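Local coordinates for protein glycine betaine/carnitine/choline ABC transporter (Staphylococcus aureus subsp. aureus Mu50, PDB 3O66) that probably binds glycine betaine, carnitine, choline or a related quaternary ammonium compound and delivers it to an ABC transporter for uptake, at residues 183-188 against 205-210; 116-121 against 143-148. All blocks are in the same frame, centred on the assembly; numbering follows the deposited sequence.

Interaction 1. Residues 183-188 against 205-210; sequences DALNTE and YDLKVL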
loop_
_atom_site.group_PDB
_atom_site.type_symbol
_atom_site.label_atom_id
_atom_site.label_comp_id
_atom_site.label_asym_id
_atom_site.label_seq_id
_atom_site.Cartn_x
_atom_site.Cartn_y
_atom_site.Cartn_z
ATOM N N ASP A 183 8.988 -2.956 -16.204
ATOM C CA ASP A 183 9.593 -2.733 -17.513
ATOM C C ASP A 183 9.821 -4.042 -18.284
ATOM O O ASP A 183 9.674 -4.077 -19.505
ATOM C CB ASP A 183 10.882 -1.933 -17.363
ATOM C CG ASP A 183 10.627 -0.511 -16.911
ATOM O OD1 ASP A 183 9.756 0.158 -17.496
ATOM O OD2 ASP A 183 11.283 -0.056 -15.960
ATOM N N ALA A 184 10.150 -5.123 -17.572
ATOM C CA ALA A 184 10.319 -6.433 -18.213
ATOM C C ALA A 184 8.984 -6.921 -18.819
ATOM O O ALA A 184 8.931 -7.528 -19.901
ATOM C CB ALA A 184 10.882 -7.442 -17.194
ATOM N N LEU A 185 7.893 -6.618 -18.148
ATOM C CA LEU A 185 6.556 -6.898 -18.701
ATOM C C LEU A 185 6.242 -5.961 -19.888
ATOM O O LEU A 185 5.768 -6.403 -20.947
ATOM C CB LEU A 185 5.527 -6.764 -17.580
ATOM C CG LEU A 185 4.166 -7.428 -17.557
ATOM C CD1 LEU A 185 4.207 -8.940 -17.849
ATOM C CD2 LEU A 185 3.487 -7.107 -16.197
ATOM N N ASN A 186 6.550 -4.677 -19.727
ATOM C CA ASN A 186 6.269 -3.682 -20.749
ATOM C C ASN A 186 7.019 -3.975 -22.044
ATOM O O ASN A 186 6.487 -3.748 -23.146
ATOM C CB ASN A 186 6.636 -2.299 -20.232
ATOM C CG ASN A 186 6.051 -1.178 -21.076
ATOM O OD1 ASN A 186 4.891 -1.218 -21.466
ATOM N ND2 ASN A 186 6.844 -0.148 -21.313
ATOM N N THR A 187 8.236 -4.503 -21.905
ATOM C CA THR A 187 9.099 -4.798 -23.054
ATOM C C THR A 187 8.892 -6.215 -23.575
ATOM O O THR A 187 9.555 -6.632 -24.533
ATOM C CB THR A 187 10.604 -4.569 -22.749
ATOM O OG1 THR A 187 11.025 -5.431 -21.668
ATOM C CG2 THR A 187 10.881 -3.077 -22.410
ATOM N N GLU A 188 7.952 -6.940 -22.957
ATOM C CA GLU A 188 7.575 -8.290 -23.376
ATOM C C GLU A 188 8.679 -9.328 -23.129
ATOM O O GLU A 188 8.686 -10.399 -23.774
ATOM C CB GLU A 188 7.060 -8.317 -24.854
ATOM C CG GLU A 188 5.907 -7.311 -25.062
ATOM C CD GLU A 188 4.934 -7.680 -26.155
ATOM O OE1 GLU A 188 4.675 -8.880 -26.367
ATOM O OE2 GLU A 188 4.393 -6.750 -26.797
ATOM N N TYR A 205 2.118 2.260 -17.829
ATOM C CA TYR A 205 2.138 1.258 -18.894
ATOM C C TYR A 205 0.792 0.592 -19.094
ATOM O O TYR A 205 0.677 -0.360 -19.882
ATOM C CB TYR A 205 3.182 0.180 -18.609
ATOM C CG TYR A 205 4.567 0.705 -18.372
ATOM C CD1 TYR A 205 4.970 1.946 -18.882
ATOM C CD2 TYR A 205 5.499 -0.058 -17.687
ATOM C CE1 TYR A 205 6.242 2.429 -18.670
ATOM C CE2 TYR A 205 6.790 0.412 -17.473
ATOM C CZ TYR A 205 7.151 1.654 -17.970
ATOM O OH TYR A 205 8.415 2.131 -17.768
ATOM N N ASP A 206 -0.227 1.111 -18.408
ATOM C CA ASP A 206 -1.597 0.602 -18.494
ATOM C C ASP A 206 -1.632 -0.930 -18.288
ATOM O O ASP A 206 -2.212 -1.659 -19.084
ATOM C CB ASP A 206 -2.242 1.022 -19.837
ATOM C CG ASP A 206 -3.753 0.937 -19.820
ATOM O OD1 ASP A 206 -4.377 0.990 -18.739
ATOM O OD2 ASP A 206 -4.336 0.816 -20.908
ATOM N N LEU A 207 -0.973 -1.402 -17.238
ATOM C CA LEU A 207 -0.909 -2.848 -16.937
ATOM C C LEU A 207 -2.229 -3.298 -16.294
ATOM O O LEU A 207 -2.966 -2.470 -15.747
ATOM C CB LEU A 207 0.268 -3.138 -16.011
ATOM C CG LEU A 207 1.689 -2.749 -16.466
ATOM C CD1 LEU A 207 2.720 -3.052 -15.367
ATOM C CD2 LEU A 207 2.069 -3.489 -17.760
ATOM N N LYS A 208 -2.543 -4.588 -16.409
ATOM C CA LYS A 208 -3.760 -5.171 -15.868
ATOM C C LYS A 208 -3.397 -6.005 -14.641
ATOM O O LYS A 208 -2.667 -6.989 -14.731
ATOM C CB LYS A 208 -4.458 -6.046 -16.929
ATOM C CG LYS A 208 -5.598 -6.946 -16.358
ATOM C CD LYS A 208 -6.929 -6.181 -16.231
ATOM C CE LYS A 208 -7.988 -7.064 -15.529
ATOM N NZ LYS A 208 -9.129 -6.213 -15.165
ATOM N N VAL A 209 -3.876 -5.591 -13.480
ATOM C CA VAL A 209 -3.602 -6.340 -12.235
ATOM C C VAL A 209 -4.686 -7.378 -12.091
ATOM O O VAL A 209 -5.874 -7.034 -12.220
ATOM C CB VAL A 209 -3.602 -5.397 -11.052
ATOM C CG1 VAL A 209 -3.333 -6.190 -9.718
ATOM C CG2 VAL A 209 -2.560 -4.280 -11.300
ATOM N N LEU A 210 -4.303 -8.635 -11.836
ATOM C CA LEU A 210 -5.272 -9.730 -11.736
ATOM C C LEU A 210 -5.785 -9.908 -10.309
ATOM O O LEU A 210 -5.035 -9.716 -9.351
ATOM C CB LEU A 210 -4.643 -11.044 -12.243
ATOM C CG LEU A 210 -4.155 -11.023 -13.713
ATOM C CD1 LEU A 210 -3.510 -12.361 -14.052
ATOM C CD2 LEU A 210 -5.338 -10.757 -14.653
#
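The carboxamide of N186 lies flat on one face of the Y205 ring, the two planes only 2° apart, and this stack is the closely packed part of the contact. ND2 sits above the ring centre, 3.5 Å from its plane, while OD1 lies back over the root of the tyrosine side chain, 3.6 Å from Y205 CB. The CB of N186 covers another part of the ring, 3.6 Å from Y205 CD2. With CG of N186 turned opposite its own backbone N (chi1 -165°), the amide is carried off the last helical turn and over the tyrosine. At the ring's far end the phenol OH donates to D183 OD1, which lies near the ring plane; the modelled separation of 2.4 Å between Y205 OH and D183 OD1 is very short, so its exact length deserves caution. D183 also packs against R201 of helix 200-204.

The inner side is looser. L185 and L207 are both buried, yet they meet through a single methyl pair, CD2 to CD2 at 4.2 Å, and each also rests on M119 of strand 116-120. Toward solvent the helix 181-186 ends in a Schellman motif at E188, with T187 exposed beside it. If the short phenol-carboxylate bond is real, Y205 is probably held by its hydroxyl as well as by the amide on its face, while the leucines add one apolar touch.

Interaction 2. Residues 116-121 against 143-148; sequences YAFMVT and LRLGMD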
loop_
_atom_site.group_PDB
_atom_site.type_symbol
_atom_site.label_atom_id
_atom_site.label_comp_id
_atom_site.label_asym_id
_atom_site.label_seq_id
_atom_site.Cartn_x
_atom_site.Cartn_y
_atom_site.Cartn_z
ATOM N N TYR A 116 1.559 -7.825 -3.087
ATOM C CA TYR A 116 2.016 -8.606 -4.231
ATOM C C TYR A 116 0.746 -8.938 -5.012
ATOM O O TYR A 116 -0.293 -9.249 -4.424
ATOM C CB TYR A 116 2.711 -9.900 -3.799
ATOM C CG TYR A 116 4.208 -9.795 -3.468
ATOM C CD1 TYR A 116 4.951 -8.641 -3.749
ATOM C CD2 TYR A 116 4.871 -10.875 -2.896
ATOM C CE1 TYR A 116 6.317 -8.565 -3.442
ATOM C CE2 TYR A 116 6.238 -10.822 -2.601
ATOM C CZ TYR A 116 6.959 -9.669 -2.879
ATOM O OH TYR A 116 8.307 -9.629 -2.559
ATOM N N ALA A 117 0.858 -8.847 -6.339
ATOM C CA ALA A 117 -0.229 -9.152 -7.234
ATOM C C ALA A 117 0.353 -9.541 -8.568
ATOM O O ALA A 117 1.345 -8.960 -9.014
ATOM C CB ALA A 117 -1.150 -7.906 -7.409
ATOM N N PHE A 118 -0.298 -10.491 -9.226
ATOM C CA PHE A 118 0.061 -10.897 -10.568
ATOM C C PHE A 118 -0.499 -9.901 -11.537
ATOM O O PHE A 118 -1.626 -9.429 -11.373
ATOM C CB PHE A 118 -0.469 -12.300 -10.896
ATOM C CG PHE A 118 0.197 -13.376 -10.090
ATOM C CD1 PHE A 118 1.413 -13.906 -10.502
ATOM C CD2 PHE A 118 -0.334 -13.771 -8.865
ATOM C CE1 PHE A 118 2.058 -14.884 -9.735
ATOM C CE2 PHE A 118 0.316 -14.740 -8.074
ATOM C CZ PHE A 118 1.513 -15.282 -8.514
HETATM N N MSE A 119 0.284 -9.588 -12.560
HETATM C CA MSE A 119 -0.103 -8.548 -13.510
HETATM C C MSE A 119 0.448 -8.836 -14.887
HETATM O O MSE A 119 1.473 -9.546 -15.037
HETATM C CB MSE A 119 0.279 -7.147 -13.031
HETATM C CG MSE A 119 1.786 -6.999 -12.757
HETATM SE SE MSE A 119 2.214 -5.285 -11.931
HETATM C CE MSE A 119 1.379 -5.633 -10.194
ATOM N N VAL A 120 -0.274 -8.323 -15.880
ATOM C CA VAL A 120 0.021 -8.572 -17.296
ATOM C C VAL A 120 -0.155 -7.289 -18.080
ATOM O O VAL A 120 -0.711 -6.307 -17.546
ATOM C CB VAL A 120 -0.881 -9.686 -17.886
ATOM C CG1 VAL A 120 -0.662 -10.985 -17.135
ATOM C CG2 VAL A 120 -2.418 -9.265 -17.942
ATOM N N THR A 121 0.268 -7.270 -19.338
ATOM C CA THR A 121 -0.036 -6.118 -20.192
ATOM C C THR A 121 -1.514 -6.167 -20.634
ATOM O O THR A 121 -2.148 -7.234 -20.598
ATOM C CB THR A 121 0.774 -6.105 -21.481
ATOM O OG1 THR A 121 0.448 -7.290 -22.243
ATOM C CG2 THR A 121 2.332 -5.994 -21.214
ATOM N N LEU A 143 3.753 -19.593 -20.591
ATOM C CA LEU A 143 4.018 -18.189 -20.206
ATOM C C LEU A 143 5.310 -18.019 -19.380
ATOM O O LEU A 143 5.727 -18.942 -18.699
ATOM C CB LEU A 143 2.822 -17.612 -19.438
ATOM C CG LEU A 143 1.504 -17.486 -20.234
ATOM C CD1 LEU A 143 0.344 -16.953 -19.373
ATOM C CD2 LEU A 143 1.679 -16.622 -21.487
ATOM N N ARG A 144 5.915 -16.833 -19.456
ATOM C CA ARG A 144 7.092 -16.461 -18.671
ATOM C C ARG A 144 6.648 -15.591 -17.473
ATOM O O ARG A 144 6.042 -14.517 -17.672
ATOM C CB ARG A 144 8.090 -15.669 -19.553
ATOM C CG ARG A 144 8.591 -16.436 -20.791
ATOM C CD ARG A 144 9.180 -15.481 -21.848
ATOM N NE ARG A 144 8.138 -14.596 -22.364
ATOM C CZ ARG A 144 8.367 -13.523 -23.126
ATOM N NH1 ARG A 144 9.601 -13.203 -23.481
ATOM N NH2 ARG A 144 7.351 -12.768 -23.535
ATOM N N LEU A 145 6.906 -16.085 -16.254
ATOM C CA LEU A 145 6.698 -15.338 -14.993
ATOM C C LEU A 145 7.991 -14.688 -14.442
ATOM O O LEU A 145 9.018 -15.351 -14.343
ATOM C CB LEU A 145 6.115 -16.244 -13.902
ATOM C CG LEU A 145 5.847 -15.645 -12.508
ATOM C CD1 LEU A 145 4.786 -14.523 -12.547
ATOM C CD2 LEU A 145 5.410 -16.754 -11.538
ATOM N N GLY A 146 7.910 -13.410 -14.083
ATOM C CA GLY A 146 8.978 -12.714 -13.323
ATOM C C GLY A 146 8.458 -12.433 -11.921
ATOM O O GLY A 146 7.308 -11.996 -11.767
HETATM N N MSE A 147 9.282 -12.694 -10.901
HETATM C CA MSE A 147 8.913 -12.382 -9.509
HETATM C C MSE A 147 10.143 -11.899 -8.739
HETATM O O MSE A 147 11.268 -12.149 -9.171
HETATM C CB MSE A 147 8.327 -13.635 -8.818
HETATM C CG MSE A 147 9.346 -14.702 -8.556
HETATM SE SE MSE A 147 9.644 -15.727 -10.175
HETATM C CE MSE A 147 8.602 -17.296 -9.590
ATOM N N ASP A 148 9.938 -11.236 -7.603
ATOM C CA ASP A 148 11.047 -10.907 -6.704
ATOM C C ASP A 148 11.836 -12.174 -6.353
ATOM O O ASP A 148 11.240 -13.209 -6.064
ATOM C CB ASP A 148 10.553 -10.299 -5.391
ATOM C CG ASP A 148 11.703 -9.855 -4.505
ATOM O OD1 ASP A 148 12.322 -8.805 -4.786
ATOM O OD2 ASP A 148 12.032 -10.580 -3.560
#
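Y116 opens the strand and reaches across to D148 with its hydroxyl: OH comes to 3.7 Å from D148 CB and 3.9 Å from D148 CG. The ring and carboxylate planes are inclined by 32°, and the contact is van der Waals in character. The carboxylate has its polar partner elsewhere, since D148 OD2 accepts a hydrogen bond from S150 N just beyond the strand. Around the tyrosine other aromatics gather, with W151 meeting it edge-to-face and Y196 coming against it at about 45°.

A117 has its backbone bonded to G195, and its side chain lies against V209. Two residues on from Y116, F118 turns its ring toward strand 144-148. L145 CD1 meets the ring at its edge, in the ring plane, 3.9 Å from F118 CE1 and 4.0 Å from F118 CD1. On the leucine side CG stands opposite the backbone N (chi1 179°), and the second torsion of 63° then brings CD1 to the phenylalanine. Both residues are buried; L194 and F162 also pack on F118, and V192 and F170 on L145.

M119, a selenomethionine, points to the other side of the sheet, onto Y182 and L185. V120 then packs on V192, and T121 closes the segment as an N-cap, its OG1 accepting from T124 N.

The two strands are not paired: even their nearest CA atoms, in F118 and M147, are 9.0 Å apart, and the touching parts run 168° from each other. Strand 192-196 lies between them, parallel to 144-148 and antiparallel to 116-120, so side chains on one face bridge over it. A five-stranded mixed sheet of this kind, with helices against it, forms one lobe of the two-lobed periplasmic-binding-protein fold.

How the interactions relate
Both contacts belong to the same lobe, with centres about 9 Å apart, and meet through the mixed sheet. Strand 208-209 of interaction 1 pairs with strand 116-120 of interaction 2: K208 N lies 2.8 Å from V120 O, and L210 N 2.8 Å from F118 O, both probable hydrogen bonds. Interaction 1 packs helix 181-186 on one side of the sheet, where L185 CD2 comes to 3.4 Å from M119 O; F118 and L145 of interaction 2 pack on the other. The side chain of Y116 is about 5 Å from a bound triethylene glycol, probably from crystallisation, which may mark a pocket near this tyrosine.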